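Local coordinates for protein Pre-mRNA-splicing factor SAD1 (Saccharomyces cerevisiae, PDB 4MSX) that promotes assembly of newly made U4 snRNA into the U4/U6 snRNP and is required for pre-mRNA splicing, although its ubiquitin-protease fold is catalytically inactive, at residues L371-L375 with I406-Y411; K410-N416 with I475-Q481. All blocks are in the same frame, centred on the assembly; numbering follows the deposited sequence. Where two conformers were deposited one is given.

Both interactions lie in the ubiquitin-protease fold and share Lys410 and Tyr411 at the start of strand 409-421. Interaction 2 is true strand pairing, with backbone hydrogen bonds running from Gln481 to Val477; interaction 1 sets strand 374-379 and the loop before it against the 406-409 turn and strand 409-421, with strand 472-480 between the two strands, and so relies on side chains and one phenol bond. The two centres are 9 Å apart, and Lys480 NZ reaches Leu371 O to connect them. Each mixes buried and more open residues: interaction 1 is largely apolar, whereas interaction 2 adds a salt bridge, seen in one Lys414 conformer, from the bulge to Glu479, and an amide-indole chain among buried residues.

Interaction 1 of 2, residues L371-L375 with I406-Y411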
loop_
_atom_site.group_PDB
_atom_site.type_symbol
_atom_site.label_atom_id
_atom_site.label_comp_id
_atom_site.label_asym_id
_atom_site.label_seq_id
_atom_site.Cartn_x
_atom_site.Cartn_y
_atom_site.Cartn_z
ATOM N N LEU A 371 -19.144 9.695 10.988
ATOM C CA LEU A 371 -18.694 9.762 9.617
ATOM C C LEU A 371 -17.221 10.157 9.668
ATOM O O LEU A 371 -16.890 11.241 10.107
ATOM C CB LEU A 371 -19.522 10.765 8.815
ATOM C CG LEU A 371 -20.895 10.232 8.380
ATOM C CD1 LEU A 371 -21.739 11.331 7.788
ATOM C CD2 LEU A 371 -20.727 9.115 7.380
ATOM N N PRO A 372 -16.326 9.238 9.275
ATOM C CA PRO A 372 -14.886 9.493 9.405
ATOM C C PRO A 372 -14.359 10.408 8.323
ATOM O O PRO A 372 -15.008 10.554 7.300
ATOM C CB PRO A 372 -14.251 8.069 9.255
ATOM C CG PRO A 372 -15.233 7.293 8.422
ATOM C CD PRO A 372 -16.639 7.881 8.765
ATOM N N GLN A 373 -13.165 10.983 8.521
ATOM C CA GLN A 373 -12.514 11.722 7.453
ATOM C C GLN A 373 -12.349 10.802 6.204
ATOM O O GLN A 373 -12.476 11.263 5.061
ATOM C CB GLN A 373 -11.101 12.183 7.901
ATOM C CG GLN A 373 -10.412 12.977 6.844
ATOM C CD GLN A 373 -11.043 14.396 6.728
ATOM O OE1 GLN A 373 -11.922 14.776 7.536
ATOM N NE2 GLN A 373 -10.628 15.156 5.713
ATOM N N PHE A 374 -12.008 9.526 6.416
ATOM C CA PHE A 374 -11.878 8.576 5.277
ATOM C C PHE A 374 -12.900 7.472 5.456
ATOM O O PHE A 374 -12.801 6.700 6.412
ATOM C CB PHE A 374 -10.447 7.964 5.226
ATOM C CG PHE A 374 -9.405 8.980 4.995
ATOM C CD1 PHE A 374 -9.141 9.427 3.722
ATOM C CD2 PHE A 374 -8.757 9.586 6.087
ATOM C CE1 PHE A 374 -8.147 10.410 3.501
ATOM C CE2 PHE A 374 -7.795 10.608 5.896
ATOM C CZ PHE A 374 -7.502 11.026 4.605
ATOM N N LEU A 375 -13.873 7.427 4.553
ATOM C CA LEU A 375 -14.974 6.452 4.579
ATOM C C LEU A 375 -14.659 5.438 3.496
ATOM O O LEU A 375 -14.521 5.791 2.313
ATOM C CB LEU A 375 -16.294 7.213 4.282
ATOM C CG LEU A 375 -17.612 6.427 4.301
ATOM C CD1 LEU A 375 -17.769 5.663 5.630
ATOM C CD2 LEU A 375 -18.796 7.413 4.071
ATOM N N ILE A 406 -23.840 12.458 2.238
ATOM C CA ILE A 406 -24.588 11.612 3.174
ATOM C C ILE A 406 -25.117 12.498 4.302
ATOM O O ILE A 406 -24.336 13.026 5.086
ATOM C CB ILE A 406 -23.689 10.514 3.825
ATOM C CG1 ILE A 406 -23.144 9.572 2.765
ATOM C CG2 ILE A 406 -24.480 9.737 4.886
ATOM C CD1 ILE A 406 -21.967 8.678 3.257
ATOM N N LEU A 407 -26.435 12.656 4.371
ATOM C CA LEU A 407 -27.053 13.584 5.331
ATOM C C LEU A 407 -26.221 14.875 5.523
ATOM O O LEU A 407 -25.715 15.184 6.616
ATOM C CB LEU A 407 -27.302 12.880 6.662
ATOM C CG LEU A 407 -28.304 11.722 6.537
ATOM C CD1 LEU A 407 -28.505 11.056 7.887
ATOM C CD2 LEU A 407 -29.652 12.188 5.922
ATOM N N HIS A 408 -26.056 15.583 4.417
ATOM C CA HIS A 408 -25.388 16.894 4.377
ATOM C C HIS A 408 -23.878 16.892 4.525
ATOM O O HIS A 408 -23.260 17.956 4.429
ATOM C CB HIS A 408 -26.055 17.852 5.364
ATOM C CG HIS A 408 -27.510 18.041 5.065
ATOM N ND1 HIS A 408 -28.485 18.072 6.039
ATOM C CD2 HIS A 408 -28.156 18.157 3.878
ATOM C CE1 HIS A 408 -29.667 18.217 5.466
ATOM N NE2 HIS A 408 -29.496 18.264 4.155
ATOM N N VAL A 409 -23.264 15.718 4.710
ATOM C CA VAL A 409 -21.795 15.672 4.766
ATOM C C VAL A 409 -21.317 15.307 3.374
ATOM O O VAL A 409 -21.775 14.320 2.814
ATOM C CB VAL A 409 -21.333 14.652 5.794
ATOM C CG1 VAL A 409 -19.799 14.555 5.821
ATOM C CG2 VAL A 409 -21.899 15.018 7.176
ATOM N N LYS A 410 -20.446 16.110 2.781
ATOM C CA LYS A 410 -19.994 15.834 1.429
ATOM C C LYS A 410 -18.662 15.043 1.449
ATOM O O LYS A 410 -17.788 15.329 2.275
ATOM C CB LYS A 410 -19.733 17.125 0.689
ATOM C CG LYS A 410 -21.038 17.838 0.239
ATOM C CD LYS A 410 -20.759 19.256 -0.279
ATOM C CE LYS A 410 -22.061 20.099 -0.351
ATOM N NZ LYS A 410 -22.743 20.317 0.985
ATOM N N TYR A 411 -18.515 14.139 0.483
ATOM C CA TYR A 411 -17.289 13.323 0.320
ATOM C C TYR A 411 -16.842 13.369 -1.137
ATOM O O TYR A 411 -17.682 13.483 -2.041
ATOM C CB TYR A 411 -17.640 11.850 0.653
ATOM C CG TYR A 411 -17.613 11.567 2.124
ATOM C CD1 TYR A 411 -18.765 11.709 2.916
ATOM C CD2 TYR A 411 -16.435 11.138 2.731
ATOM C CE1 TYR A 411 -18.722 11.447 4.271
ATOM C CE2 TYR A 411 -16.387 10.870 4.070
ATOM C CZ TYR A 411 -17.525 11.004 4.835
ATOM O OH TYR A 411 -17.434 10.735 6.170
#
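Tyr411 OH donates a hydrogen bond of 2.7 Å to Pro372 O, the single polar link between residues 371-375 and 406-411. The carbonyl lies at the ring edge, near the ring plane, and the phenol oxygen sits 18° out of the carbonyl plane. This bond ties a buried tyrosine to the loop entering strand 374-379.

The remaining contacts are van der Waals, mostly between apolar groups. Leu375 crosses the tyrosine at about a right angle: its CB touches Tyr411 CE2 at 3.7 Å, while CD2 lies over one ring face in a CH-pi contact, 4.1 Å from the Tyr411 ring centroid. With CG anti to the backbone N (chi1 -178°), Leu375 also carries CD2 to the end of Ile406, where the two side chains meet tip to tip, CD2 to CD1, at 3.5 Å. Leu371 packs beside the phenol, its CB 3.4 Å from Tyr411 OH, and sends CD1 past Val409 to within 3.7 Å of Val409 CG2.

Within 406-411 the backbone closes on itself through paired bonds between Ile406 and Val409. No backbone bond spans the two segments, because strand 472-480 runs between them, bonded to Leu375 through Trp478 on one side and setting Lys480 opposite Tyr411 on the other. The arrangement is a beta-hairpin with a type I' turn, whose turn residues and following Tyr411 pack on strand 374-379 of the ubiquitin-protease sheet and the loop leading into it.

Interaction 2 of 2, residues K410-N416 with I475-Q481; sequences KYRLKAN and IQVWEKQ
Leu413 and Trp478 are a non-hydrogen-bonded antiparallel pair whose side chains share one face of the sheet, with the leucine laid over the indole. Its CD1 stands over one face of the five-membered ring, 3.7 Å from that ring's centroid, and CB rests near the six-membered ring. The indole is also fixed at its edge: Trp478 NE1 donates to Gln476 OE1 at 2.9 Å, from above the amide plane. Gln476 runs alongside Asn416, their amide planes 61° apart, and its NE2 gives a 3.2 Å bond to Asn416 OD1, which Thr473 also engages. Replacing Trp478 by alanine removes the indole, which is likely to leave Leu413 CD1 without its aromatic surface and Gln476 OE1 without its N-H donor.

On the same face, Lys480 CB packs off-centre against the Tyr411 ring, while its amine goes to Leu371 O. At the bulge, Lys414 bends at each of its outer three torsions and, in the conformer given, its amine reaches Glu479 on the face opposite Trp478. The resulting salt bridge, Lys414 NZ to Glu479 OE1 at 2.8 Å, comes from above the carboxylate plane. Farther along, Arg412 crosses Gln481 at about a right angle, its CG 3.5 Å from Gln481 CD.

A classic beta bulge shifts the register: Lys414 N and Ala415 N both donate to Val477 O, at 2.9 Å and 3.3 Å respectively. Glu479 O likewise takes two donors, Arg412 N and Gln481 NE2, from opposite faces of its plane. Backbone bonding thus sets the register, while the chemistry differs by place: the buried amides of Gln476 and Asn416 are satisfied by each other, the indole N-H, Thr473 and Gln443, whereas the partly exposed Lys414 and Glu479 probably offset each other's charge in that conformer.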
loop_
_atom_site.group_PDB
_atom_site.type_symbol
_atom_site.label_atom_id
_atom_site.label_comp_id
_atom_site.label_asym_id
_atom_site.label_seq_id
_atom_site.Cartn_x
_atom_site.Cartn_y
_atom_site.Cartn_z
ATOM N N LYS A 410 -20.446 16.110 2.781
ATOM C CA LYS A 410 -19.994 15.834 1.429
ATOM C C LYS A 410 -18.662 15.043 1.449
ATOM O O LYS A 410 -17.788 15.329 2.275
ATOM C CB LYS A 410 -19.733 17.125 0.689
ATOM C CG LYS A 410 -21.038 17.838 0.239
ATOM C CD LYS A 410 -20.759 19.256 -0.279
ATOM C CE LYS A 410 -22.061 20.099 -0.351
ATOM N NZ LYS A 410 -22.743 20.317 0.985
ATOM N N TYR A 411 -18.515 14.139 0.483
ATOM C CA TYR A 411 -17.289 13.323 0.320
ATOM C C TYR A 411 -16.842 13.369 -1.137
ATOM O O TYR A 411 -17.682 13.483 -2.041
ATOM C CB TYR A 411 -17.640 11.850 0.653
ATOM C CG TYR A 411 -17.613 11.567 2.124
ATOM C CD1 TYR A 411 -18.765 11.709 2.916
ATOM C CD2 TYR A 411 -16.435 11.138 2.731
ATOM C CE1 TYR A 411 -18.722 11.447 4.271
ATOM C CE2 TYR A 411 -16.387 10.870 4.070
ATOM C CZ TYR A 411 -17.525 11.004 4.835
ATOM O OH TYR A 411 -17.434 10.735 6.170
ATOM N N ARG A 412 -15.533 13.213 -1.384
ATOM C CA ARG A 412 -15.043 13.097 -2.746
ATOM C C ARG A 412 -14.223 11.786 -2.856
ATOM O O ARG A 412 -13.501 11.468 -1.918
ATOM C CB ARG A 412 -14.109 14.274 -3.060
ATOM C CG ARG A 412 -14.941 15.563 -3.256
ATOM C CD ARG A 412 -14.240 16.655 -4.041
ATOM N NE ARG A 412 -15.148 17.795 -4.203
ATOM C CZ ARG A 412 -14.863 18.911 -4.871
ATOM N NH1 ARG A 412 -13.679 19.063 -5.461
ATOM N NH2 ARG A 412 -15.770 19.881 -4.950
ATOM N N LEU A 413 -14.333 11.117 -3.990
ATOM C CA LEU A 413 -13.669 9.815 -4.203
ATOM C C LEU A 413 -12.174 10.044 -4.367
ATOM O O LEU A 413 -11.774 10.894 -5.151
ATOM C CB LEU A 413 -14.225 9.169 -5.459
ATOM C CG LEU A 413 -13.645 7.785 -5.766
ATOM C CD1 LEU A 413 -14.041 6.745 -4.658
ATOM C CD2 LEU A 413 -14.174 7.361 -7.133
ATOM N N LYS A 414 -11.353 9.260 -3.666
ATOM C CA LYS A 414 -9.897 9.417 -3.694
ATOM C C LYS A 414 -9.180 8.149 -4.175
ATOM O O LYS A 414 -8.078 8.223 -4.696
ATOM C CB LYS A 414 -9.373 9.753 -2.286
ATOM C CG LYS A 414 -9.806 11.157 -1.743
ATOM C CD LYS A 414 -9.060 12.320 -2.444
ATOM C CE LYS A 414 -7.525 12.232 -2.244
ATOM N NZ LYS A 414 -7.077 12.291 -0.815
ATOM N N ALA A 415 -9.809 6.981 -3.993
ATOM C CA ALA A 415 -9.169 5.729 -4.414
ATOM C C ALA A 415 -10.254 4.728 -4.783
ATOM O O ALA A 415 -11.332 4.702 -4.144
ATOM C CB ALA A 415 -8.316 5.163 -3.253
ATOM N N ASN A 416 -9.954 3.911 -5.787
ATOM C CA ASN A 416 -10.906 2.925 -6.314
ATOM C C ASN A 416 -10.125 1.626 -6.614
ATOM O O ASN A 416 -9.230 1.639 -7.450
ATOM C CB ASN A 416 -11.535 3.505 -7.592
ATOM C CG ASN A 416 -12.707 2.655 -8.120
ATOM O OD1 ASN A 416 -13.552 2.227 -7.359
ATOM N ND2 ASN A 416 -12.714 2.376 -9.414
ATOM N N ILE A 475 -13.399 -1.902 -3.670
ATOM C CA ILE A 475 -13.216 -1.054 -2.510
ATOM C C ILE A 475 -13.002 0.390 -2.948
ATOM O O ILE A 475 -12.312 0.645 -3.930
ATOM C CB ILE A 475 -11.908 -1.476 -1.714
ATOM C CG1 ILE A 475 -12.216 -2.627 -0.775
ATOM C CG2 ILE A 475 -11.343 -0.283 -0.916
ATOM C CD1 ILE A 475 -10.921 -3.283 -0.276
ATOM N N GLN A 476 -13.559 1.326 -2.204
ATOM C CA GLN A 476 -13.324 2.745 -2.501
ATOM C C GLN A 476 -12.987 3.475 -1.250
ATOM O O GLN A 476 -13.490 3.143 -0.183
ATOM C CB GLN A 476 -14.611 3.460 -3.072
ATOM C CG GLN A 476 -14.930 2.935 -4.472
ATOM C CD GLN A 476 -16.197 3.561 -5.035
ATOM O OE1 GLN A 476 -17.069 4.048 -4.270
ATOM N NE2 GLN A 476 -16.281 3.601 -6.363
ATOM N N VAL A 477 -12.215 4.551 -1.414
ATOM C CA VAL A 477 -11.902 5.394 -0.257
ATOM C C VAL A 477 -12.437 6.781 -0.619
ATOM O O VAL A 477 -12.098 7.293 -1.671
ATOM C CB VAL A 477 -10.386 5.529 0.011
ATOM C CG1 VAL A 477 -10.113 6.535 1.160
ATOM C CG2 VAL A 477 -9.757 4.140 0.381
ATOM N N TRP A 478 -13.305 7.303 0.234
ATOM C CA TRP A 478 -13.914 8.648 0.043
ATOM C C TRP A 478 -13.404 9.555 1.142
ATOM O O TRP A 478 -13.270 9.115 2.305
ATOM C CB TRP A 478 -15.442 8.542 0.144
ATOM C CG TRP A 478 -16.048 7.821 -1.016
ATOM C CD1 TRP A 478 -16.078 6.455 -1.204
ATOM C CD2 TRP A 478 -16.673 8.397 -2.178
ATOM N NE1 TRP A 478 -16.694 6.165 -2.397
ATOM C CE2 TRP A 478 -17.098 7.333 -2.994
ATOM C CE3 TRP A 478 -16.980 9.726 -2.576
ATOM C CZ2 TRP A 478 -17.770 7.535 -4.224
ATOM C CZ3 TRP A 478 -17.648 9.921 -3.783
ATOM C CH2 TRP A 478 -18.027 8.832 -4.590
ATOM N N GLU A 479 -13.142 10.832 0.808
ATOM C CA GLU A 479 -12.573 11.731 1.786
ATOM C C GLU A 479 -13.560 12.903 2.041
ATOM O O GLU A 479 -14.115 13.480 1.094
ATOM C CB GLU A 479 -11.253 12.343 1.287
ATOM C CG GLU A 479 -10.659 13.301 2.316
ATOM C CD GLU A 479 -9.227 13.776 1.977
ATOM O OE1 GLU A 479 -8.829 13.741 0.774
ATOM O OE2 GLU A 479 -8.513 14.182 2.933
ATOM N N LYS A 480 -13.779 13.181 3.305
ATOM C CA LYS A 480 -14.821 14.133 3.716
ATOM C C LYS A 480 -14.342 15.541 3.346
ATOM O O LYS A 480 -13.153 15.851 3.470
ATOM C CB LYS A 480 -15.101 13.998 5.221
ATOM C CG LYS A 480 -16.033 15.071 5.829
ATOM C CD LYS A 480 -16.824 14.496 7.003
ATOM C CE LYS A 480 -16.039 14.404 8.256
ATOM N NZ LYS A 480 -16.837 13.742 9.336
ATOM N N GLN A 481 -15.246 16.337 2.788
ATOM C CA GLN A 481 -14.922 17.715 2.401
ATOM C C GLN A 481 -15.422 18.682 3.458
ATOM O O GLN A 481 -16.489 18.454 4.054
ATOM C CB GLN A 481 -15.612 18.074 1.081
ATOM C CG GLN A 481 -15.297 17.121 -0.026
ATOM C CD GLN A 481 -13.799 17.052 -0.280
ATOM O OE1 GLN A 481 -13.227 17.986 -0.854
ATOM N NE2 GLN A 481 -13.143 15.947 0.165
HETATM O O HOH W 1 -19.445 18.232 4.322
#